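Local coordinates for 14-3-3 protein (Cryptosporidium parvum, PDB 3EFZ) that probably binds phosphoserine-containing partner proteins as a member of the dimeric, all-helical 14-3-3 family and so takes part in cell signalling, at residues N80-I85 with D112-I117; K148-R153 with E173-A178; S191-L196 with E239-L244; N201-K206 with E214-F219. One frame throughout, in Å; residues are numbered along the deposited sequence.

All four contacts join helices of one 14-3-3 bundle, but their chemistry changes with place. Interactions 1 and 2 are buried, whereas 3 and 4 are partly open to solvent. Interaction 1 is mainly apolar and lies beside the second subunit. Interaction 2, about 20 Å from it between centres, combines aromatic packing with a tyrosine-aspartate-arginine hydrogen-bond network at the predicted phosphoserine site. Interactions 3 and 4 share helix 193-207, the first gripping its start with a threonine-carbonyl bond, the second its later turns with a lysine over a phenylalanine. Interactions 2 and 4 touch through D150 with N201 and E176 with Y202; in sequence, interaction 4 is nested inside the loop closed by interaction 3.

Interaction 1 (N80-I85 with D112-I117); sequences NSLKSI and DFEESI
L82 rests its two methyl branches against F113, its CD1 lying 3.9 Å from F113 CB, where the break between helices 63-81 and 83-87 meets the long helix 100-131 of the 14-3-3 bundle. The same CD1 reaches the aliphatic part of E114, 3.8 Å from its CG, and more loosely approaches I117 CD1 at 4.3 Å. A forked leucine suits this place because one terminal methyl, CD1, can touch F113, E114 and I117 together on the face that helix 100-131 turns to it. E114 meets it through CG, its carboxylate lying farther from the leucine.

S81 meets the phenylalanine differently. Its hydroxyl lies at the ring edge, near the ring plane, with OG 3.3 Å from F113 CE2. With chi1 at 76°, OG sits between the backbone N and the carbonyl carbon, and it is hydrogen-bonded to the carbonyl of I78 one turn earlier, which satisfies a buried polar group beside an aromatic edge.

Farther out, I117 packs on V75 and I78 of helix 63-81, and F113 meets F113 of the second subunit, placing this contact at the dimer interface. K83 NZ forms a salt bridge with E115 of the second subunit, and it also donates to N80 OD1 within its own segment, at 2.8 Å.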
# COMPACT_ATOMS: atom_id res chain seq x y z
N ASN B 80 2.93 6.21 -5.57
CA ASN B 80 3.20 7.25 -4.59
C ASN B 80 4.67 7.27 -4.17
O ASN B 80 5.27 8.34 -4.06
CB ASN B 80 2.30 7.10 -3.36
CG ASN B 80 2.54 8.19 -2.31
OD1 ASN B 80 2.07 9.30 -2.46
ND2 ASN B 80 3.27 7.85 -1.25
N SER B 81 5.25 6.09 -3.99
CA SER B 81 6.64 5.94 -3.54
C SER B 81 7.65 6.48 -4.56
O SER B 81 8.82 6.77 -4.21
CB SER B 81 6.95 4.48 -3.19
OG SER B 81 7.13 3.70 -4.36
N LEU B 82 7.21 6.61 -5.80
CA LEU B 82 8.08 7.03 -6.89
C LEU B 82 7.98 8.50 -7.24
O LEU B 82 8.66 8.95 -8.16
CB LEU B 82 7.76 6.24 -8.14
CG LEU B 82 7.97 4.74 -8.19
CD1 LEU B 82 7.46 4.25 -9.55
CD2 LEU B 82 9.45 4.36 -7.96
N LYS B 83 7.14 9.27 -6.55
CA LYS B 83 6.87 10.63 -7.02
C LYS B 83 8.11 11.56 -7.04
O LYS B 83 8.30 12.30 -8.01
CB LYS B 83 5.66 11.27 -6.33
CG LYS B 83 5.77 11.40 -4.82
CD LYS B 83 4.40 11.69 -4.18
CE LYS B 83 4.44 11.49 -2.66
NZ LYS B 83 3.12 11.89 -2.06
N SER B 84 8.94 11.53 -6.00
CA SER B 84 10.19 12.31 -6.01
C SER B 84 11.22 11.75 -6.98
O SER B 84 12.02 12.51 -7.53
CB SER B 84 10.82 12.41 -4.63
OG SER B 84 9.91 12.97 -3.69
N ILE B 85 11.24 10.43 -7.15
CA ILE B 85 12.13 9.82 -8.14
C ILE B 85 11.80 10.40 -9.53
O ILE B 85 12.70 10.76 -10.30
CB ILE B 85 12.06 8.26 -8.10
CG1 ILE B 85 12.77 7.72 -6.84
CG2 ILE B 85 12.71 7.65 -9.34
CD1 ILE B 85 12.59 6.25 -6.60
N ASP B 112 11.54 -1.64 -11.85
CA ASP B 112 10.80 -2.71 -11.21
C ASP B 112 9.41 -2.26 -10.73
O ASP B 112 8.44 -2.98 -10.89
CB ASP B 112 11.56 -3.22 -9.98
CG ASP B 112 12.80 -4.00 -10.35
OD1 ASP B 112 13.03 -4.29 -11.55
OD2 ASP B 112 13.55 -4.35 -9.40
N PHE B 113 9.34 -1.09 -10.13
CA PHE B 113 8.09 -0.59 -9.54
C PHE B 113 7.11 -0.23 -10.64
O PHE B 113 5.92 -0.48 -10.53
CB PHE B 113 8.39 0.60 -8.62
CG PHE B 113 8.70 0.23 -7.18
CD1 PHE B 113 9.54 -0.85 -6.87
CD2 PHE B 113 8.15 0.97 -6.13
CE1 PHE B 113 9.80 -1.20 -5.54
CE2 PHE B 113 8.41 0.66 -4.79
CZ PHE B 113 9.25 -0.43 -4.49
N GLU B 114 7.63 0.34 -11.72
CA GLU B 114 6.84 0.65 -12.89
C GLU B 114 6.38 -0.60 -13.65
O GLU B 114 5.25 -0.61 -14.12
CB GLU B 114 7.54 1.69 -13.81
CG GLU B 114 7.77 3.04 -13.11
CD GLU B 114 7.97 4.23 -14.03
OE1 GLU B 114 8.75 4.14 -15.00
OE2 GLU B 114 7.34 5.28 -13.77
N GLU B 115 7.23 -1.63 -13.78
CA GLU B 115 6.83 -2.94 -14.34
C GLU B 115 5.60 -3.44 -13.54
O GLU B 115 4.61 -3.81 -14.13
CB GLU B 115 7.99 -3.97 -14.33
CG GLU B 115 8.99 -3.85 -15.53
CD GLU B 115 10.35 -4.60 -15.39
OE1 GLU B 115 11.15 -4.58 -16.38
OE2 GLU B 115 10.65 -5.21 -14.32
N SER B 116 5.68 -3.38 -12.22
CA SER B 116 4.59 -3.75 -11.31
C SER B 116 3.29 -2.96 -11.49
O SER B 116 2.22 -3.56 -11.55
CB SER B 116 5.07 -3.67 -9.85
OG SER B 116 5.87 -4.80 -9.55
N ILE B 117 3.37 -1.63 -11.58
CA ILE B 117 2.18 -0.84 -11.86
C ILE B 117 1.58 -1.31 -13.19
O ILE B 117 0.37 -1.51 -13.25
CB ILE B 117 2.48 0.66 -11.96
CG1 ILE B 117 2.93 1.22 -10.61
CG2 ILE B 117 1.27 1.44 -12.57
CD1 ILE B 117 3.68 2.58 -10.76

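Interaction 2 (K148-R153 with E173-A178)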
# COMPACT_ATOMS: atom_id res chain seq x y z
N LYS B 148 -10.72 2.23 -13.99
CA LYS B 148 -9.97 1.84 -15.19
C LYS B 148 -9.33 3.05 -15.87
O LYS B 148 -8.23 2.95 -16.41
CB LYS B 148 -10.86 1.09 -16.18
CG LYS B 148 -11.37 -0.27 -15.69
CD LYS B 148 -11.85 -1.12 -16.84
CE LYS B 148 -13.16 -0.59 -17.47
NZ LYS B 148 -13.52 -1.32 -18.72
N GLY B 149 -10.05 4.18 -15.87
CA GLY B 149 -9.53 5.46 -16.34
C GLY B 149 -8.28 5.89 -15.60
O GLY B 149 -7.28 6.22 -16.25
N ASP B 150 -8.34 5.85 -14.26
CA ASP B 150 -7.17 6.08 -13.39
C ASP B 150 -6.00 5.15 -13.70
O ASP B 150 -4.86 5.62 -13.82
CB ASP B 150 -7.52 5.94 -11.89
CG ASP B 150 -8.57 6.95 -11.43
OD1 ASP B 150 -8.74 8.02 -12.04
OD2 ASP B 150 -9.21 6.65 -10.43
N LEU B 151 -6.25 3.85 -13.79
CA LEU B 151 -5.21 2.87 -14.11
C LEU B 151 -4.59 3.04 -15.50
O LEU B 151 -3.40 2.84 -15.67
CB LEU B 151 -5.72 1.43 -13.95
CG LEU B 151 -6.12 0.93 -12.55
CD1 LEU B 151 -6.66 -0.45 -12.69
CD2 LEU B 151 -4.97 0.97 -11.54
N MET B 152 -5.40 3.40 -16.49
CA MET B 152 -4.85 3.79 -17.79
C MET B 152 -3.94 5.03 -17.73
O MET B 152 -2.90 5.10 -18.40
CB MET B 152 -5.99 4.00 -18.80
CG MET B 152 -6.56 2.71 -19.34
SD MET B 152 -5.30 1.67 -20.11
CE MET B 152 -5.83 0.10 -19.48
N ARG B 153 -4.36 6.02 -16.93
CA ARG B 153 -3.58 7.25 -16.67
C ARG B 153 -2.24 6.90 -16.04
O ARG B 153 -1.21 7.50 -16.39
CB ARG B 153 -4.37 8.24 -15.78
CG ARG B 153 -3.61 9.49 -15.30
CD ARG B 153 -4.56 10.61 -14.80
NE ARG B 153 -5.44 10.15 -13.70
CZ ARG B 153 -5.09 10.16 -12.41
NH1 ARG B 153 -3.90 10.62 -12.04
NH2 ARG B 153 -5.94 9.70 -11.49
N GLU B 173 -11.62 7.83 -23.02
CA GLU B 173 -12.80 6.98 -23.18
C GLU B 173 -13.48 6.63 -21.84
O GLU B 173 -14.69 6.83 -21.69
CB GLU B 173 -12.42 5.64 -23.82
CG GLU B 173 -11.71 5.66 -25.15
CD GLU B 173 -11.39 4.22 -25.62
OE1 GLU B 173 -10.26 3.98 -26.12
OE2 GLU B 173 -12.29 3.34 -25.47
N PHE B 174 -12.69 6.09 -20.90
CA PHE B 174 -13.20 5.61 -19.60
C PHE B 174 -13.79 6.72 -18.75
O PHE B 174 -14.85 6.54 -18.16
CB PHE B 174 -12.13 4.83 -18.80
CG PHE B 174 -11.81 3.45 -19.37
CD1 PHE B 174 -10.51 2.94 -19.28
CD2 PHE B 174 -12.79 2.69 -19.99
CE1 PHE B 174 -10.20 1.66 -19.79
CE2 PHE B 174 -12.51 1.42 -20.52
CZ PHE B 174 -11.21 0.90 -20.42
N TYR B 175 -13.10 7.86 -18.70
CA TYR B 175 -13.57 9.04 -17.98
C TYR B 175 -14.86 9.58 -18.58
O TYR B 175 -15.78 9.89 -17.86
CB TYR B 175 -12.51 10.16 -17.98
CG TYR B 175 -11.35 9.88 -17.05
CD1 TYR B 175 -11.57 9.34 -15.79
CD2 TYR B 175 -10.03 10.19 -17.43
CE1 TYR B 175 -10.51 9.07 -14.92
CE2 TYR B 175 -8.96 9.93 -16.55
CZ TYR B 175 -9.21 9.36 -15.30
OH TYR B 175 -8.20 9.09 -14.41
N GLU B 176 -14.92 9.67 -19.90
CA GLU B 176 -16.12 10.19 -20.54
C GLU B 176 -17.30 9.23 -20.39
O GLU B 176 -18.43 9.69 -20.24
CB GLU B 176 -15.86 10.58 -22.00
CG GLU B 176 -15.09 11.90 -22.07
CD GLU B 176 -14.75 12.33 -23.47
OE1 GLU B 176 -15.05 11.58 -24.43
OE2 GLU B 176 -14.16 13.43 -23.61
N ASP B 177 -17.02 7.93 -20.40
CA ASP B 177 -18.05 6.89 -20.21
C ASP B 177 -18.61 6.94 -18.79
O ASP B 177 -19.83 6.99 -18.60
CB ASP B 177 -17.49 5.49 -20.54
CG ASP B 177 -18.55 4.38 -20.46
OD1 ASP B 177 -18.16 3.20 -20.37
OD2 ASP B 177 -19.76 4.69 -20.49
N ALA B 178 -17.72 6.98 -17.81
CA ALA B 178 -18.09 7.12 -16.39
C ALA B 178 -18.86 8.42 -16.13
O ALA B 178 -19.91 8.40 -15.49
CB ALA B 178 -16.84 7.04 -15.51
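F174 and Y175 reach from helix 161-185 onto helix 138-158, its antiparallel neighbour in the 14-3-3 bundle, and the local axes come within 8.6 Å at 161°. The apolar part begins with F174, over one face of which lies K148 CB, 3.9 Å from the ring centroid, while M152 CG meets the ring edge. The lysine chain bends at chi3 (-70°) and brings NZ to 3.4 Å from F174 CE2, with the ammonium paired to D129. G149 suits the closest backbone approach: glycine lets its CA lie over the Y175 face, where there is no space for a CB.

The polar part centres on the buried Y175 hydroxyl. It donates to the anti lone pair of D150 OD1 at 2.7 Å and accepts from R153 NE, whose N-H points straight at it (179°) in the guanidinium plane. D150 OD1 probably also accepts from N201 ND2, and OD2 pairs with K146. Tyrosine suits this position because one OH both donates and accepts. These bonds probably help to fix the guanidinium of R153, predicted with nearby R79 to contact phosphoserine. A weak hydrogen bond, part of a salt bridge, runs from R153 NH2 to D150 OD1 at 3.3 Å.

Interaction 3 (S191-L196 with E239-L244); sequences SDPLYL and ENTEKL
T241 turns its hydroxyl beside its own backbone N (chi1 -70°), which aims OG1 at the carbonyl of S191 while CG2 points to L196. The bond from T241 OG1 to S191 O is 2.6 Å long, and the donor lies 34° out of the carbonyl plane. CG2 meets L196 CD1 at 3.5 Å, so the two branches of one threonine serve the two chemistries of this joint between the starts of helices 193-207 and 239-256 in the 14-3-3 bundle.

Proline suits the first turn of a helix, where its missing N-H costs no hydrogen bond. P193 brings CB to within 3.9 Å of N240 CB, and its CD lies beside T241 OG1. One turn farther along, L196 CB packs against L244 CD1, also 3.9 Å away, and L244 continues onto A197 and L200.

The turn itself is fixed by D192 at the N-cap: its OD2 accepts from Y195 N at 2.9 Å, using the anti lone pair, and more weakly from L194 N. The carboxylate answers backbone N-H groups at the helix start and probably interacts favourably with the helix dipole, while the threonine ties the preceding carbonyl to the second helix.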
# COMPACT_ATOMS: atom_id res chain seq x y z
N SER B 191 -23.19 18.08 -8.34
CA SER B 191 -22.58 18.16 -7.01
C SER B 191 -22.40 16.80 -6.32
O SER B 191 -22.21 16.74 -5.11
CB SER B 191 -23.43 19.06 -6.12
OG SER B 191 -24.68 18.47 -5.87
N ASP B 192 -22.47 15.71 -7.09
CA ASP B 192 -22.24 14.36 -6.56
C ASP B 192 -20.74 14.09 -6.45
O ASP B 192 -20.01 14.37 -7.39
CB ASP B 192 -22.91 13.34 -7.47
CG ASP B 192 -22.61 11.90 -7.07
OD1 ASP B 192 -23.47 11.27 -6.41
OD2 ASP B 192 -21.52 11.39 -7.40
N PRO B 193 -20.29 13.52 -5.31
CA PRO B 193 -18.86 13.33 -5.04
C PRO B 193 -18.15 12.35 -5.96
O PRO B 193 -16.97 12.52 -6.24
CB PRO B 193 -18.81 12.86 -3.58
CG PRO B 193 -20.17 12.38 -3.26
CD PRO B 193 -21.13 13.05 -4.19
N LEU B 194 -18.86 11.32 -6.43
CA LEU B 194 -18.32 10.42 -7.43
C LEU B 194 -18.20 11.16 -8.75
O LEU B 194 -17.19 11.06 -9.44
CB LEU B 194 -19.23 9.20 -7.61
CG LEU B 194 -18.87 8.19 -8.72
CD1 LEU B 194 -17.51 7.53 -8.46
CD2 LEU B 194 -19.94 7.15 -8.83
N TYR B 195 -19.24 11.90 -9.12
CA TYR B 195 -19.17 12.73 -10.32
C TYR B 195 -17.98 13.70 -10.27
O TYR B 195 -17.23 13.79 -11.24
CB TYR B 195 -20.47 13.51 -10.54
CG TYR B 195 -20.41 14.39 -11.77
CD1 TYR B 195 -20.51 13.84 -13.04
CD2 TYR B 195 -20.24 15.77 -11.66
CE1 TYR B 195 -20.45 14.66 -14.18
CE2 TYR B 195 -20.20 16.59 -12.78
CZ TYR B 195 -20.30 16.02 -14.04
OH TYR B 195 -20.26 16.82 -15.17
N LEU B 196 -17.82 14.39 -9.15
CA LEU B 196 -16.73 15.37 -8.99
C LEU B 196 -15.35 14.72 -8.92
O LEU B 196 -14.37 15.29 -9.42
CB LEU B 196 -16.96 16.28 -7.79
CG LEU B 196 -18.14 17.24 -7.89
CD1 LEU B 196 -18.41 17.83 -6.53
CD2 LEU B 196 -17.91 18.33 -8.95
N GLU B 239 -19.76 16.36 2.58
CA GLU B 239 -18.41 16.73 2.96
C GLU B 239 -17.41 16.42 1.83
O GLU B 239 -16.51 17.22 1.54
CB GLU B 239 -18.04 16.00 4.24
CG GLU B 239 -16.58 16.05 4.59
CD GLU B 239 -16.19 14.94 5.51
OE1 GLU B 239 -16.57 15.01 6.70
OE2 GLU B 239 -15.50 13.99 5.05
N ASN B 240 -17.59 15.27 1.19
CA ASN B 240 -16.73 14.88 0.08
C ASN B 240 -16.90 15.73 -1.16
O ASN B 240 -15.93 15.96 -1.88
CB ASN B 240 -16.85 13.39 -0.25
CG ASN B 240 -15.95 12.55 0.61
OD1 ASN B 240 -14.81 12.93 0.90
ND2 ASN B 240 -16.45 11.40 1.05
N THR B 241 -18.12 16.22 -1.41
CA THR B 241 -18.34 17.23 -2.45
C THR B 241 -17.58 18.51 -2.13
O THR B 241 -16.81 18.99 -2.95
CB THR B 241 -19.84 17.51 -2.66
OG1 THR B 241 -20.45 16.36 -3.26
CG2 THR B 241 -20.06 18.72 -3.57
N GLU B 242 -17.76 19.03 -0.92
CA GLU B 242 -17.08 20.25 -0.52
C GLU B 242 -15.55 20.11 -0.53
O GLU B 242 -14.85 21.04 -0.93
CB GLU B 242 -17.61 20.77 0.83
CG GLU B 242 -19.08 21.24 0.80
CD GLU B 242 -19.36 22.50 -0.06
OE1 GLU B 242 -20.56 22.84 -0.23
OE2 GLU B 242 -18.41 23.15 -0.56
N LYS B 243 -15.04 18.95 -0.14
CA LYS B 243 -13.60 18.65 -0.28
C LYS B 243 -13.12 18.68 -1.74
O LYS B 243 -12.05 19.22 -2.04
CB LYS B 243 -13.26 17.30 0.34
CG LYS B 243 -13.10 17.30 1.84
CD LYS B 243 -12.85 15.89 2.31
CE LYS B 243 -11.98 15.84 3.56
NZ LYS B 243 -12.77 15.66 4.81
N LEU B 244 -13.91 18.10 -2.65
CA LEU B 244 -13.53 18.03 -4.06
C LEU B 244 -13.68 19.36 -4.77
O LEU B 244 -12.87 19.70 -5.63
CB LEU B 244 -14.32 16.95 -4.80
CG LEU B 244 -13.95 15.48 -4.52
CD1 LEU B 244 -15.12 14.58 -4.85
CD2 LEU B 244 -12.67 15.04 -5.25

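Interaction 4 (N201-K206 with E214-F219)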
# COMPACT_ATOMS: atom_id res chain seq x y z
N ASN B 201 -10.12 13.71 -11.74
CA ASN B 201 -9.14 12.84 -12.37
C ASN B 201 -8.99 13.08 -13.88
O ASN B 201 -7.87 13.04 -14.42
CB ASN B 201 -9.43 11.38 -12.03
CG ASN B 201 -9.06 11.05 -10.58
OD1 ASN B 201 -8.89 11.94 -9.75
ND2 ASN B 201 -8.96 9.78 -10.27
N TYR B 202 -10.11 13.37 -14.54
CA TYR B 202 -10.11 13.76 -15.96
C TYR B 202 -9.40 15.09 -16.14
O TYR B 202 -8.63 15.24 -17.08
CB TYR B 202 -11.54 13.83 -16.51
CG TYR B 202 -11.69 13.88 -18.03
CD1 TYR B 202 -10.62 13.61 -18.89
CD2 TYR B 202 -12.93 14.16 -18.60
CE1 TYR B 202 -10.77 13.65 -20.27
CE2 TYR B 202 -13.09 14.20 -19.99
CZ TYR B 202 -12.01 13.94 -20.81
OH TYR B 202 -12.18 13.98 -22.18
N THR B 203 -9.66 16.04 -15.25
CA THR B 203 -8.95 17.32 -15.21
C THR B 203 -7.44 17.10 -15.06
O THR B 203 -6.67 17.76 -15.75
CB THR B 203 -9.46 18.24 -14.08
OG1 THR B 203 -10.83 18.59 -14.33
CG2 THR B 203 -8.64 19.51 -13.99
N ILE B 204 -7.03 16.16 -14.20
CA ILE B 204 -5.62 15.81 -14.03
C ILE B 204 -5.00 15.25 -15.33
O ILE B 204 -3.86 15.64 -15.71
CB ILE B 204 -5.41 14.83 -12.84
CG1 ILE B 204 -5.78 15.50 -11.51
CG2 ILE B 204 -3.97 14.32 -12.79
CD1 ILE B 204 -5.91 14.53 -10.34
N LEU B 205 -5.74 14.38 -16.02
CA LEU B 205 -5.32 13.83 -17.30
C LEU B 205 -5.10 14.93 -18.33
O LEU B 205 -4.09 14.91 -19.05
CB LEU B 205 -6.34 12.82 -17.84
CG LEU B 205 -6.04 12.06 -19.14
CD1 LEU B 205 -4.94 11.00 -18.94
CD2 LEU B 205 -7.33 11.41 -19.66
N LYS B 206 -6.04 15.87 -18.39
CA LYS B 206 -5.98 17.01 -19.31
C LYS B 206 -4.80 17.93 -19.01
O LYS B 206 -4.08 18.34 -19.92
CB LYS B 206 -7.27 17.84 -19.25
CG LYS B 206 -8.51 17.18 -19.82
CD LYS B 206 -9.74 18.02 -19.48
CE LYS B 206 -11.03 17.31 -19.89
NZ LYS B 206 -11.37 17.46 -21.32
N GLU B 214 -4.83 24.86 -19.68
CA GLU B 214 -5.91 25.83 -19.84
C GLU B 214 -7.24 25.12 -20.09
O GLU B 214 -8.24 25.44 -19.45
CB GLU B 214 -5.59 26.83 -20.96
CG GLU B 214 -6.53 28.04 -21.01
CD GLU B 214 -6.07 29.14 -21.95
OE1 GLU B 214 -6.94 29.93 -22.39
OE2 GLU B 214 -4.86 29.23 -22.25
N GLY B 215 -7.22 24.15 -21.00
CA GLY B 215 -8.39 23.30 -21.26
C GLY B 215 -8.83 22.60 -19.99
O GLY B 215 -10.03 22.48 -19.72
N ALA B 216 -7.84 22.16 -19.21
CA ALA B 216 -8.06 21.54 -17.90
C ALA B 216 -8.77 22.48 -16.91
O ALA B 216 -9.73 22.08 -16.23
CB ALA B 216 -6.73 21.06 -17.31
N MET B 217 -8.30 23.72 -16.83
CA MET B 217 -8.86 24.67 -15.88
C MET B 217 -10.24 25.18 -16.26
O MET B 217 -11.09 25.34 -15.39
CB MET B 217 -7.88 25.79 -15.57
CG MET B 217 -7.15 25.61 -14.23
SD MET B 217 -6.19 24.09 -13.97
CE MET B 217 -7.30 22.98 -13.10
N LYS B 218 -10.47 25.39 -17.56
CA LYS B 218 -11.83 25.68 -18.05
C LYS B 218 -12.79 24.53 -17.73
O LYS B 218 -13.94 24.76 -17.33
CB LYS B 218 -11.80 25.94 -19.56
CG LYS B 218 -11.34 27.32 -19.94
CD LYS B 218 -11.26 27.46 -21.45
CE LYS B 218 -10.65 28.81 -21.84
NZ LYS B 218 -10.26 28.82 -23.28
N PHE B 219 -12.32 23.30 -17.91
CA PHE B 219 -13.10 22.10 -17.62
C PHE B 219 -13.49 22.06 -16.14
O PHE B 219 -14.66 21.82 -15.80
CB PHE B 219 -12.32 20.83 -18.04
CG PHE B 219 -13.13 19.56 -17.97
CD1 PHE B 219 -12.93 18.65 -16.93
CD2 PHE B 219 -14.10 19.27 -18.94
CE1 PHE B 219 -13.68 17.46 -16.85
CE2 PHE B 219 -14.86 18.08 -18.87
CZ PHE B 219 -14.65 17.17 -17.81
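K206 lays its extended chain across the face of F219, with CE over the ring centre and 3.6 Å from the centroid. The chain bends only at chi4 (-81°), which keeps NZ over the same face, 4.3 Å from the centroid, as a cation-pi contact. Lysine fits here because its methylenes can cover an aromatic surface while its ammonium keeps a favourable place over the ring. The contact joins helix 193-207 to helix 213-228, an antiparallel helical hairpin of the 14-3-3 bundle in which the local axes approach to 8.3 Å.

F219 reaches across because its CG stands opposite the backbone N (chi1 -171°), carrying the ring under K206 CE and its CZ corner toward Y202. The two rings meet obliquely, planes 73° apart, with Y202 CD2 3.6 Å from F219 CZ. The same K206 CE also lies over the Y202 ring, so the methylene fills the angle between the two aromatics. At the edge of F219, near its plane, sits T203 OG1, 3.3 Å from CD1; that hydroxyl is hydrogen-bonded to the carbonyl of I199.

Small A216 suits the nearest backbone approach, which it makes with T203; its CB also lies 3.8 Å from K206 CB. M217 curls back to bring CE against T203 CG2. Y202 OH bonds to E176 of helix 161-185. No hydrogen bond crosses between the segments; cohesion comes from dispersion and, probably, lysine-aromatic attraction.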